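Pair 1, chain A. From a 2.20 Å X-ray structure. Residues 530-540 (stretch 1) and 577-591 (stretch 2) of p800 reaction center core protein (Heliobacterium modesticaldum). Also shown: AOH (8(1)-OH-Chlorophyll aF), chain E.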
# COMPACT_ATOMS: atom_id res chain seq x y z
N PHE A 530 7.94 -1.63 5.30
CA PHE A 530 8.11 -3.07 5.15
C PHE A 530 7.04 -3.86 5.90
O PHE A 530 6.38 -4.73 5.34
CB PHE A 530 9.49 -3.51 5.63
CG PHE A 530 9.76 -4.98 5.37
CD1 PHE A 530 10.12 -5.42 4.11
CD2 PHE A 530 9.59 -5.92 6.38
CE1 PHE A 530 10.33 -6.76 3.86
CE2 PHE A 530 9.80 -7.27 6.13
CZ PHE A 530 10.19 -7.69 4.86
N ILE A 531 6.87 -3.59 7.20
CA ILE A 531 5.89 -4.33 7.99
C ILE A 531 4.48 -4.12 7.43
O ILE A 531 3.68 -5.06 7.33
CB ILE A 531 5.99 -3.95 9.48
CG1 ILE A 531 7.35 -4.37 10.04
CG2 ILE A 531 4.92 -4.66 10.32
CD1 ILE A 531 7.57 -3.93 11.48
N TRP A 532 4.17 -2.88 7.04
CA TRP A 532 2.85 -2.58 6.48
C TRP A 532 2.59 -3.42 5.24
O TRP A 532 1.53 -4.03 5.09
CB TRP A 532 2.79 -1.09 6.15
CG TRP A 532 1.52 -0.56 5.62
CD1 TRP A 532 0.45 -0.20 6.34
CD2 TRP A 532 1.20 -0.30 4.26
NE1 TRP A 532 -0.54 0.28 5.52
CE2 TRP A 532 -0.10 0.22 4.23
CE3 TRP A 532 1.90 -0.42 3.06
CZ2 TRP A 532 -0.71 0.65 3.05
CZ3 TRP A 532 1.29 0.02 1.88
CH2 TRP A 532 0.01 0.52 1.88
N ALA A 533 3.57 -3.49 4.35
CA ALA A 533 3.47 -4.31 3.16
C ALA A 533 3.19 -5.77 3.52
O ALA A 533 2.34 -6.43 2.91
CB ALA A 533 4.75 -4.19 2.34
N PHE A 534 3.89 -6.26 4.52
CA PHE A 534 3.76 -7.66 4.89
C PHE A 534 2.36 -7.98 5.39
O PHE A 534 1.88 -9.11 5.20
CB PHE A 534 4.86 -8.02 5.90
CG PHE A 534 5.06 -9.49 6.06
CD1 PHE A 534 5.92 -10.19 5.23
CD2 PHE A 534 4.36 -10.19 7.02
CE1 PHE A 534 6.06 -11.59 5.36
CE2 PHE A 534 4.52 -11.55 7.15
CZ PHE A 534 5.37 -12.24 6.31
N THR A 535 1.67 -7.01 6.02
CA THR A 535 0.31 -7.28 6.47
C THR A 535 -0.60 -7.68 5.31
O THR A 535 -1.61 -8.35 5.55
CB THR A 535 -0.32 -6.12 7.21
OG1 THR A 535 -0.62 -5.02 6.33
CG2 THR A 535 0.54 -5.69 8.33
N PHE A 536 -0.28 -7.27 4.08
CA PHE A 536 -1.11 -7.69 2.95
C PHE A 536 -1.17 -9.21 2.88
O PHE A 536 -2.20 -9.77 2.48
CB PHE A 536 -0.57 -7.19 1.60
CG PHE A 536 -0.50 -5.68 1.43
CD1 PHE A 536 -0.81 -4.82 2.43
CD2 PHE A 536 -0.07 -5.15 0.20
CE1 PHE A 536 -0.70 -3.44 2.25
CE2 PHE A 536 0.03 -3.78 -0.01
CZ PHE A 536 -0.28 -2.92 1.02
N SER A 537 -0.05 -9.88 3.16
CA SER A 537 0.03 -11.33 3.10
C SER A 537 -0.91 -11.98 4.12
O SER A 537 -1.35 -13.11 3.91
CB SER A 537 1.49 -11.80 3.31
OG SER A 537 1.95 -11.80 4.66
N MET A 538 -1.31 -11.26 5.15
CA MET A 538 -2.25 -11.72 6.15
C MET A 538 -3.68 -11.23 5.90
O MET A 538 -4.62 -11.83 6.43
CB MET A 538 -1.86 -11.21 7.54
CG MET A 538 -0.55 -11.75 8.11
SD MET A 538 0.00 -10.75 9.52
CE MET A 538 -1.53 -10.54 10.29
N LEU A 539 -3.86 -10.11 5.20
CA LEU A 539 -5.18 -9.54 5.01
C LEU A 539 -5.79 -9.90 3.66
O LEU A 539 -7.02 -9.91 3.56
CB LEU A 539 -5.14 -8.02 5.17
CG LEU A 539 -4.73 -7.55 6.56
CD1 LEU A 539 -4.31 -6.13 6.60
CD2 LEU A 539 -5.86 -7.73 7.53
N PHE A 540 -4.99 -10.19 2.63
CA PHE A 540 -5.54 -10.63 1.36
C PHE A 540 -6.21 -11.99 1.49
O PHE A 540 -5.95 -12.77 2.42
CB PHE A 540 -4.45 -10.74 0.29
CG PHE A 540 -4.05 -9.42 -0.35
CD1 PHE A 540 -4.19 -8.23 0.32
CD2 PHE A 540 -3.50 -9.41 -1.61
CE1 PHE A 540 -3.79 -7.04 -0.25
CE2 PHE A 540 -3.07 -8.24 -2.19
CZ PHE A 540 -3.23 -7.05 -1.54
N GLU A 577 -6.77 -14.96 13.22
CA GLU A 577 -5.52 -14.42 13.76
C GLU A 577 -4.92 -13.41 12.80
O GLU A 577 -4.49 -12.33 13.21
CB GLU A 577 -4.49 -15.53 14.03
CG GLU A 577 -4.90 -16.59 14.98
CD GLU A 577 -4.00 -17.84 14.93
OE1 GLU A 577 -3.40 -18.15 13.87
OE2 GLU A 577 -3.93 -18.54 15.97
N GLY A 578 -4.87 -13.77 11.52
CA GLY A 578 -4.24 -12.91 10.54
C GLY A 578 -4.99 -11.61 10.33
O GLY A 578 -4.38 -10.57 10.06
N LYS A 579 -6.30 -11.62 10.52
CA LYS A 579 -7.07 -10.38 10.38
C LYS A 579 -6.85 -9.47 11.57
O LYS A 579 -6.69 -8.25 11.41
CB LYS A 579 -8.56 -10.70 10.19
CG LYS A 579 -9.03 -10.49 8.79
CD LYS A 579 -10.13 -11.44 8.36
CE LYS A 579 -11.33 -11.48 9.30
NZ LYS A 579 -12.56 -11.96 8.49
N ALA A 580 -6.80 -10.03 12.78
CA ALA A 580 -6.54 -9.25 13.99
C ALA A 580 -5.13 -8.64 13.98
O ALA A 580 -4.95 -7.44 14.26
CB ALA A 580 -6.71 -10.10 15.24
N ILE A 581 -4.13 -9.45 13.66
CA ILE A 581 -2.74 -9.00 13.67
C ILE A 581 -2.48 -8.08 12.48
O ILE A 581 -1.77 -7.06 12.58
CB ILE A 581 -1.79 -10.21 13.66
CG1 ILE A 581 -1.92 -11.00 14.95
CG2 ILE A 581 -0.32 -9.78 13.42
CD1 ILE A 581 -1.26 -12.37 14.91
N GLY A 582 -3.07 -8.41 11.34
CA GLY A 582 -2.90 -7.59 10.15
C GLY A 582 -3.51 -6.23 10.33
O GLY A 582 -2.91 -5.22 9.95
N CYS A 583 -4.69 -6.16 10.93
CA CYS A 583 -5.30 -4.86 11.16
C CYS A 583 -4.49 -4.06 12.16
O CYS A 583 -4.19 -2.89 11.92
CB CYS A 583 -6.75 -5.04 11.63
SG CYS A 583 -7.58 -3.50 12.13
N PHE A 584 -4.11 -4.68 13.28
CA PHE A 584 -3.31 -4.00 14.29
C PHE A 584 -2.05 -3.39 13.68
O PHE A 584 -1.76 -2.21 13.88
CB PHE A 584 -2.93 -4.96 15.43
CG PHE A 584 -2.01 -4.34 16.41
CD1 PHE A 584 -2.51 -3.49 17.39
CD2 PHE A 584 -0.65 -4.51 16.32
CE1 PHE A 584 -1.69 -2.88 18.28
CE2 PHE A 584 0.19 -3.88 17.23
CZ PHE A 584 -0.35 -3.06 18.21
N LEU A 585 -1.29 -4.19 12.94
CA LEU A 585 -0.04 -3.72 12.37
C LEU A 585 -0.22 -2.75 11.19
O LEU A 585 0.64 -1.88 10.99
CB LEU A 585 0.81 -4.90 11.94
CG LEU A 585 1.42 -5.75 13.04
CD1 LEU A 585 2.15 -6.92 12.41
CD2 LEU A 585 2.39 -4.94 13.93
N PHE A 586 -1.26 -2.93 10.38
CA PHE A 586 -1.53 -2.02 9.28
C PHE A 586 -1.77 -0.62 9.83
O PHE A 586 -1.11 0.35 9.43
CB PHE A 586 -2.74 -2.56 8.47
CG PHE A 586 -3.05 -1.82 7.26
CD1 PHE A 586 -3.65 -0.59 7.31
CD2 PHE A 586 -2.79 -2.37 6.04
CE1 PHE A 586 -4.00 0.09 6.15
CE2 PHE A 586 -3.13 -1.72 4.85
CZ PHE A 586 -3.73 -0.47 4.92
N PHE A 587 -2.64 -0.61 10.80
CA PHE A 587 -3.03 0.62 11.50
C PHE A 587 -1.81 1.29 12.23
O PHE A 587 -1.52 2.43 12.06
CB PHE A 587 -4.17 0.43 12.51
CG PHE A 587 -4.64 1.71 13.18
CD1 PHE A 587 -5.43 2.61 12.51
CD2 PHE A 587 -4.32 2.00 14.50
CE1 PHE A 587 -5.87 3.74 13.12
CE2 PHE A 587 -4.77 3.13 15.09
CZ PHE A 587 -5.55 4.00 14.41
N LYS A 588 -1.10 0.54 13.04
CA LYS A 588 -0.00 1.10 13.82
C LYS A 588 1.19 1.48 12.96
O LYS A 588 1.89 2.44 13.27
CB LYS A 588 0.43 0.13 14.92
CG LYS A 588 -0.52 0.14 16.13
CD LYS A 588 -0.60 1.57 16.75
CE LYS A 588 -1.44 1.67 18.01
NZ LYS A 588 -1.27 3.10 18.55
N MET A 589 1.50 0.71 11.91
CA MET A 589 2.61 1.13 11.05
C MET A 589 2.29 2.42 10.30
O MET A 589 3.19 3.24 10.06
CB MET A 589 2.99 0.02 10.08
CG MET A 589 3.65 -1.20 10.71
SD MET A 589 5.14 -0.85 11.66
CE MET A 589 4.42 -0.93 13.25
N THR A 590 1.02 2.64 9.95
CA THR A 590 0.63 3.94 9.42
C THR A 590 0.87 5.03 10.46
O THR A 590 1.45 6.08 10.15
CB THR A 590 -0.84 3.92 9.03
OG1 THR A 590 -1.07 2.93 7.99
CG2 THR A 590 -1.23 5.26 8.54
N ILE A 591 0.49 4.77 11.70
CA ILE A 591 0.70 5.74 12.77
C ILE A 591 2.20 6.01 12.99
O ILE A 591 2.60 7.14 13.27
CB ILE A 591 -0.01 5.28 14.06
CG1 ILE A 591 -1.52 5.17 13.88
CG2 ILE A 591 0.27 6.27 15.20
CD1 ILE A 591 -2.18 6.30 13.16
C1 AOH E . 11.77 -17.62 0.50
C2 AOH E . 11.72 -16.38 1.35
C3 AOH E . 12.04 -15.17 0.91
C4 AOH E . 12.50 -14.94 -0.48
C5 AOH E . 11.99 -14.03 1.88
C6 AOH E . 13.36 -13.75 2.48
C7 AOH E . 13.22 -12.42 3.18
C8 AOH E . 14.23 -11.84 3.82
C9 AOH E . 15.54 -12.57 3.91
C10 AOH E . 14.00 -10.55 4.55
C11 AOH E . 14.03 -9.23 3.82
C15 AOH E . 14.34 -6.33 3.34
C14 AOH E . 13.88 -5.87 5.84
C13 AOH E . 14.05 -6.85 4.71
C12 AOH E . 13.91 -8.17 4.91
NB AOH E . 6.16 -11.98 1.36
ND AOH E . 3.18 -14.60 0.49
C1A AOH E . 5.72 -16.20 1.13
C1B AOH E . 7.41 -12.25 1.80
C1C AOH E . 3.67 -10.47 0.54
C1D AOH E . 1.92 -14.39 0.10
C2A AOH E . 6.93 -17.09 1.21
C2B AOH E . 8.13 -11.10 2.11
C2C AOH E . 2.62 -9.71 0.05
C2D AOH E . 1.26 -15.60 -0.11
C3A AOH E . 7.88 -16.08 1.85
C3B AOH E . 7.25 -10.06 1.82
C3C AOH E . 1.61 -10.60 -0.25
C3D AOH E . 2.20 -16.59 0.16
C4A AOH E . 7.21 -14.74 1.71
C4B AOH E . 6.08 -10.63 1.33
C4C AOH E . 2.14 -11.86 0.09
C4D AOH E . 3.40 -15.95 0.49
CAA AOH E . 7.32 -17.62 -0.17
CAB AOH E . 7.69 -8.70 2.08
CAC AOH E . 0.33 -10.23 -0.85
CAD AOH E . 2.55 -18.03 0.04
CBA AOH E . 8.27 -18.81 -0.04
CBB AOH E . 6.95 -7.64 2.20
CBC AOH E . -0.88 -10.77 -0.16
CBD AOH E . 3.97 -18.21 0.48
CED AOH E . 3.92 -19.52 4.12
CGA AOH E . 9.70 -18.48 -0.34
CGD AOH E . 4.03 -19.12 1.68
CHA AOH E . 4.44 -16.84 0.77
CHB AOH E . 7.93 -13.64 1.95
CHC AOH E . 4.92 -9.84 0.95
CHD AOH E . 1.34 -13.05 -0.09
CMA AOH E . 8.14 -16.37 3.32
CMB AOH E . 9.53 -10.98 2.67
CMC AOH E . 2.60 -8.22 -0.16
CMD AOH E . -0.18 -15.71 -0.51
NA AOH E . 5.92 -14.90 1.36
NC AOH E . 3.38 -11.78 0.61
O1 AOH E . 0.27 -10.68 -2.23
O1A AOH E . 10.02 -17.80 -1.30
O1D AOH E . 4.34 -20.30 1.57
O2A AOH E . 10.57 -18.33 0.76
O2D AOH E . 3.73 -18.63 3.00
OBD AOH E . 1.61 -18.89 -0.06
MG AOH E . 4.63 -13.34 1.16
O HOH W 1 3.95 -13.34 3.45

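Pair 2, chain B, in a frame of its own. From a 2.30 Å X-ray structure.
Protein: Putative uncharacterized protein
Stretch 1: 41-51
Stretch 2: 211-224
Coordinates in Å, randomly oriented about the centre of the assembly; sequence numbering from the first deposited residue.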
# COMPACT_ATOMS: atom_id res chain seq x y z
N LEU B 41 10.34 14.74 -1.02
CA LEU B 41 9.40 15.74 -0.53
C LEU B 41 8.28 15.94 -1.55
O LEU B 41 7.10 16.02 -1.19
CB LEU B 41 10.11 17.06 -0.24
CG LEU B 41 9.27 18.22 0.28
CD1 LEU B 41 8.55 17.84 1.57
CD2 LEU B 41 10.13 19.46 0.50
N ALA B 42 8.65 16.00 -2.83
CA ALA B 42 7.68 16.15 -3.91
C ALA B 42 6.74 14.95 -4.02
O ALA B 42 5.54 15.13 -4.26
CB ALA B 42 8.39 16.41 -5.24
N VAL B 43 7.26 13.74 -3.86
CA VAL B 43 6.44 12.54 -3.97
C VAL B 43 5.38 12.49 -2.88
O VAL B 43 4.19 12.31 -3.16
CB VAL B 43 7.28 11.24 -3.90
CG1 VAL B 43 6.37 10.03 -3.75
CG2 VAL B 43 8.14 11.10 -5.13
N VAL B 44 5.82 12.65 -1.64
CA VAL B 44 4.92 12.65 -0.49
C VAL B 44 3.85 13.74 -0.63
O VAL B 44 2.67 13.49 -0.37
CB VAL B 44 5.71 12.84 0.82
CG1 VAL B 44 4.78 13.11 1.99
CG2 VAL B 44 6.59 11.62 1.10
N SER B 45 4.26 14.93 -1.05
CA SER B 45 3.35 16.05 -1.24
C SER B 45 2.29 15.75 -2.29
O SER B 45 1.09 15.93 -2.06
CB SER B 45 4.12 17.31 -1.64
OG SER B 45 5.20 17.52 -0.74
N ALA B 46 2.74 15.27 -3.45
CA ALA B 46 1.83 14.91 -4.53
C ALA B 46 0.86 13.82 -4.10
O ALA B 46 -0.25 13.72 -4.63
CB ALA B 46 2.63 14.48 -5.76
N SER B 47 1.27 13.00 -3.14
CA SER B 47 0.42 11.93 -2.64
C SER B 47 -0.80 12.45 -1.87
O SER B 47 -1.89 11.90 -2.01
CB SER B 47 1.23 10.96 -1.76
OG SER B 47 0.41 9.90 -1.30
N PHE B 48 -0.61 13.49 -1.07
CA PHE B 48 -1.73 14.10 -0.35
C PHE B 48 -2.68 14.77 -1.32
O PHE B 48 -3.90 14.74 -1.14
CB PHE B 48 -1.24 15.12 0.68
CG PHE B 48 -0.57 14.52 1.88
CD1 PHE B 48 -1.31 13.92 2.88
CD2 PHE B 48 0.81 14.58 2.02
CE1 PHE B 48 -0.69 13.37 3.99
CE2 PHE B 48 1.43 14.03 3.13
CZ PHE B 48 0.68 13.43 4.12
N LEU B 49 -2.12 15.40 -2.36
CA LEU B 49 -2.91 16.05 -3.39
C LEU B 49 -3.81 15.03 -4.08
O LEU B 49 -5.00 15.27 -4.26
CB LEU B 49 -2.01 16.73 -4.42
CG LEU B 49 -1.12 17.86 -3.89
CD1 LEU B 49 -0.10 18.30 -4.93
CD2 LEU B 49 -1.96 19.04 -3.42
N ILE B 50 -3.22 13.89 -4.43
CA ILE B 50 -3.96 12.80 -5.06
C ILE B 50 -5.08 12.30 -4.16
O ILE B 50 -6.20 12.08 -4.61
CB ILE B 50 -3.02 11.63 -5.44
CG1 ILE B 50 -2.21 12.00 -6.69
CG2 ILE B 50 -3.81 10.36 -5.70
CD1 ILE B 50 -1.19 10.96 -7.09
N SER B 51 -4.79 12.15 -2.87
CA SER B 51 -5.80 11.69 -1.92
C SER B 51 -6.93 12.71 -1.78
O SER B 51 -8.10 12.34 -1.75
CB SER B 51 -5.17 11.39 -0.56
OG SER B 51 -4.33 10.25 -0.65
N VAL B 211 -7.07 18.73 -12.65
CA VAL B 211 -5.80 19.45 -12.62
C VAL B 211 -4.91 18.92 -11.49
O VAL B 211 -3.72 18.66 -11.70
CB VAL B 211 -6.00 20.97 -12.45
CG1 VAL B 211 -4.69 21.66 -12.10
CG2 VAL B 211 -6.61 21.57 -13.71
N LEU B 212 -5.49 18.73 -10.31
CA LEU B 212 -4.77 18.19 -9.17
C LEU B 212 -4.19 16.80 -9.45
O LEU B 212 -3.01 16.56 -9.24
CB LEU B 212 -5.67 18.13 -7.93
CG LEU B 212 -5.73 19.39 -7.07
CD1 LEU B 212 -6.67 19.19 -5.90
CD2 LEU B 212 -4.33 19.75 -6.59
N PHE B 213 -5.05 15.90 -9.93
CA PHE B 213 -4.63 14.56 -10.34
C PHE B 213 -3.49 14.60 -11.36
O PHE B 213 -2.49 13.90 -11.20
CB PHE B 213 -5.82 13.81 -10.95
CG PHE B 213 -6.46 12.83 -10.01
CD1 PHE B 213 -5.69 12.05 -9.17
CD2 PHE B 213 -7.84 12.68 -9.97
CE1 PHE B 213 -6.28 11.14 -8.31
CE2 PHE B 213 -8.44 11.78 -9.12
CZ PHE B 213 -7.65 11.00 -8.28
N LEU B 214 -3.66 15.40 -12.40
CA LEU B 214 -2.65 15.48 -13.46
C LEU B 214 -1.35 16.07 -12.95
O LEU B 214 -0.27 15.59 -13.29
CB LEU B 214 -3.17 16.28 -14.66
CG LEU B 214 -4.28 15.64 -15.48
CD1 LEU B 214 -4.74 16.57 -16.59
CD2 LEU B 214 -3.83 14.30 -16.06
N PHE B 215 -1.45 17.11 -12.13
CA PHE B 215 -0.26 17.78 -11.61
C PHE B 215 0.50 16.88 -10.64
O PHE B 215 1.72 16.79 -10.70
CB PHE B 215 -0.62 19.10 -10.92
CG PHE B 215 0.52 19.69 -10.14
CD1 PHE B 215 1.60 20.25 -10.79
CD2 PHE B 215 0.50 19.68 -8.75
CE1 PHE B 215 2.65 20.79 -10.07
CE2 PHE B 215 1.55 20.22 -8.03
CZ PHE B 215 2.63 20.78 -8.69
N ALA B 216 -0.24 16.23 -9.74
CA ALA B 216 0.38 15.34 -8.76
C ALA B 216 0.94 14.10 -9.44
O ALA B 216 2.04 13.64 -9.10
CB ALA B 216 -0.62 14.97 -7.69
N GLY B 217 0.19 13.55 -10.39
CA GLY B 217 0.63 12.39 -11.14
C GLY B 217 1.87 12.70 -11.96
O GLY B 217 2.78 11.88 -12.04
N PHE B 218 1.89 13.88 -12.57
CA PHE B 218 3.06 14.34 -13.31
C PHE B 218 4.27 14.47 -12.39
O PHE B 218 5.37 14.02 -12.72
CB PHE B 218 2.78 15.68 -13.98
CG PHE B 218 3.99 16.35 -14.56
CD1 PHE B 218 4.53 15.93 -15.77
CD2 PHE B 218 4.60 17.42 -13.90
CE1 PHE B 218 5.64 16.55 -16.30
CE2 PHE B 218 5.71 18.04 -14.43
CZ PHE B 218 6.24 17.61 -15.63
N THR B 219 4.05 15.07 -11.22
CA THR B 219 5.12 15.27 -10.24
C THR B 219 5.75 13.96 -9.79
O THR B 219 6.97 13.82 -9.75
CB THR B 219 4.60 16.05 -9.02
OG1 THR B 219 4.27 17.38 -9.42
CG2 THR B 219 5.66 16.10 -7.93
N ILE B 220 4.90 12.98 -9.46
CA ILE B 220 5.38 11.67 -9.05
C ILE B 220 6.26 11.01 -10.13
O ILE B 220 7.35 10.52 -9.83
CB ILE B 220 4.21 10.74 -8.68
CG1 ILE B 220 3.54 11.23 -7.39
CG2 ILE B 220 4.68 9.30 -8.52
CD1 ILE B 220 2.38 10.37 -6.93
N LEU B 221 5.79 11.03 -11.37
CA LEU B 221 6.53 10.43 -12.47
C LEU B 221 7.86 11.14 -12.75
O LEU B 221 8.81 10.53 -13.24
CB LEU B 221 5.68 10.37 -13.74
CG LEU B 221 4.37 9.58 -13.63
CD1 LEU B 221 3.55 9.66 -14.91
CD2 LEU B 221 4.63 8.13 -13.24
N MET B 222 7.92 12.43 -12.41
CA MET B 222 9.14 13.21 -12.59
C MET B 222 10.03 13.18 -11.35
O MET B 222 11.04 13.88 -11.29
CB MET B 222 8.81 14.66 -12.95
CG MET B 222 8.02 14.83 -14.24
SD MET B 222 8.97 14.35 -15.70
CE MET B 222 10.30 15.54 -15.63
N SER B 223 9.66 12.37 -10.37
CA SER B 223 10.38 12.35 -9.10
C SER B 223 10.91 10.97 -8.68
O SER B 223 11.94 10.88 -7.99
CB SER B 223 9.49 12.91 -7.99
OG SER B 223 9.12 14.25 -8.26
N VAL B 224 10.23 9.90 -9.08
CA VAL B 224 10.55 8.57 -8.56
C VAL B 224 11.95 8.06 -8.90
O VAL B 224 12.60 7.44 -8.07
CB VAL B 224 9.51 7.50 -8.97
CG1 VAL B 224 8.27 7.62 -8.10
CG2 VAL B 224 9.17 7.61 -10.45

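Two antiparallel helix pairs with the same backbone geometry, packed by different side chains. In pair 1 the helix 530-539 crosses the helix 577-591 at -159°, with the axes 8.5 Å apart at closest approach; in pair 2 the helices 41-51 and 211-221 cross at -156° and 8.6 Å. Fourteen central residues superpose with an RMSD of 0.5 Å over N, CA and C. The buried surfaces are similar, 654 Å² in pair 1 and 602 Å² in pair 2, and no hydrogen bond crosses between the stretches in either, so both contacts rest on shape and apolar packing.

The closest CA-CA approach of each pair falls at matched positions. In pair 1 Thr535(A) CA lies 4.9 Å from Gly582(A) CA; in pair 2, at the counterpart positions, Ala46(B) CA lies 4.5 Å from Ala216(B) CA. Three of these four residues are glycine or alanine. Gly582(A) offers bare backbone, and a CB there would clash with Leu539(A) CG, at 2.8 Å. Pair 2 does carry a methyl at this position: Ala216(B) CB sits 3.3 Å from Ala46(B) O and 3.5 Å from Ile50(B) CG1. Ile50(B), the counterpart of Leu539(A), thus packs against a methyl, whereas Leu539(A) enters a hole formed by Gly578(A), Gly582(A), Cys583(A) and Phe586(A), its CD1 3.7 Å from Gly582(A) O.

One turn along, Phe586(A) matches Ile220(B). The phenyl ring of Phe586(A) is a knob among Trp532(A), Thr535(A), Phe536(A) and Leu539(A). Trp532(A) NE1 lies over one face of the ring, 3.3 Å from Phe586(A) CZ, and Thr535(A) OG1 lies at its edge, 3.4 Å from Phe586(A) CD2. That hydroxyl is already committed to its own helix, donating to Trp532(A) O at 2.7 Å. Pair 2 fills the same region with aliphatic groups: Ile220(B) CG1 is 3.7 Å from Ala46(B) CB, and Ile220(B) CD1 is 3.6 Å from Ile50(B) CD1. Val43(B), in the place of Trp532(A), instead brings CG2 to 3.6 Å from Ser223(B) CB.

At one end, Ile531(A) CG2 packs 3.7 Å from Met589(A) CG and 4.1 Å from Leu585(A) CD1. The matched trio in pair 2 is smaller: Ala42(B) CB lies 3.8 Å from both Thr219(B) CG2 and Ser223(B) OG. Both hydroxyls turn back to their own stretch, Thr219(B) OG1 donating to Phe215(B) O at 2.9 Å and Ser223(B) OG to Thr219(B) O at 2.7 Å, which leaves the threonine methyl to pack against the alanine.

At the other end, Met538(A) lies over Gly578(A) and Ile581(A), although its CE is modelled too close to the glycine backbone for fine detail. Its counterpart Leu49(B) meets fuller side chains, with CD2 4.0 Å from Leu212(B) CD2 and CD1 4.0 Å from Phe215(B) CE2, at the ring edge. The matched side chains of Met538(A) and Leu49(B) take up similar space, the first beside Gly578(A), the second beside Leu212(B) and Phe215(B).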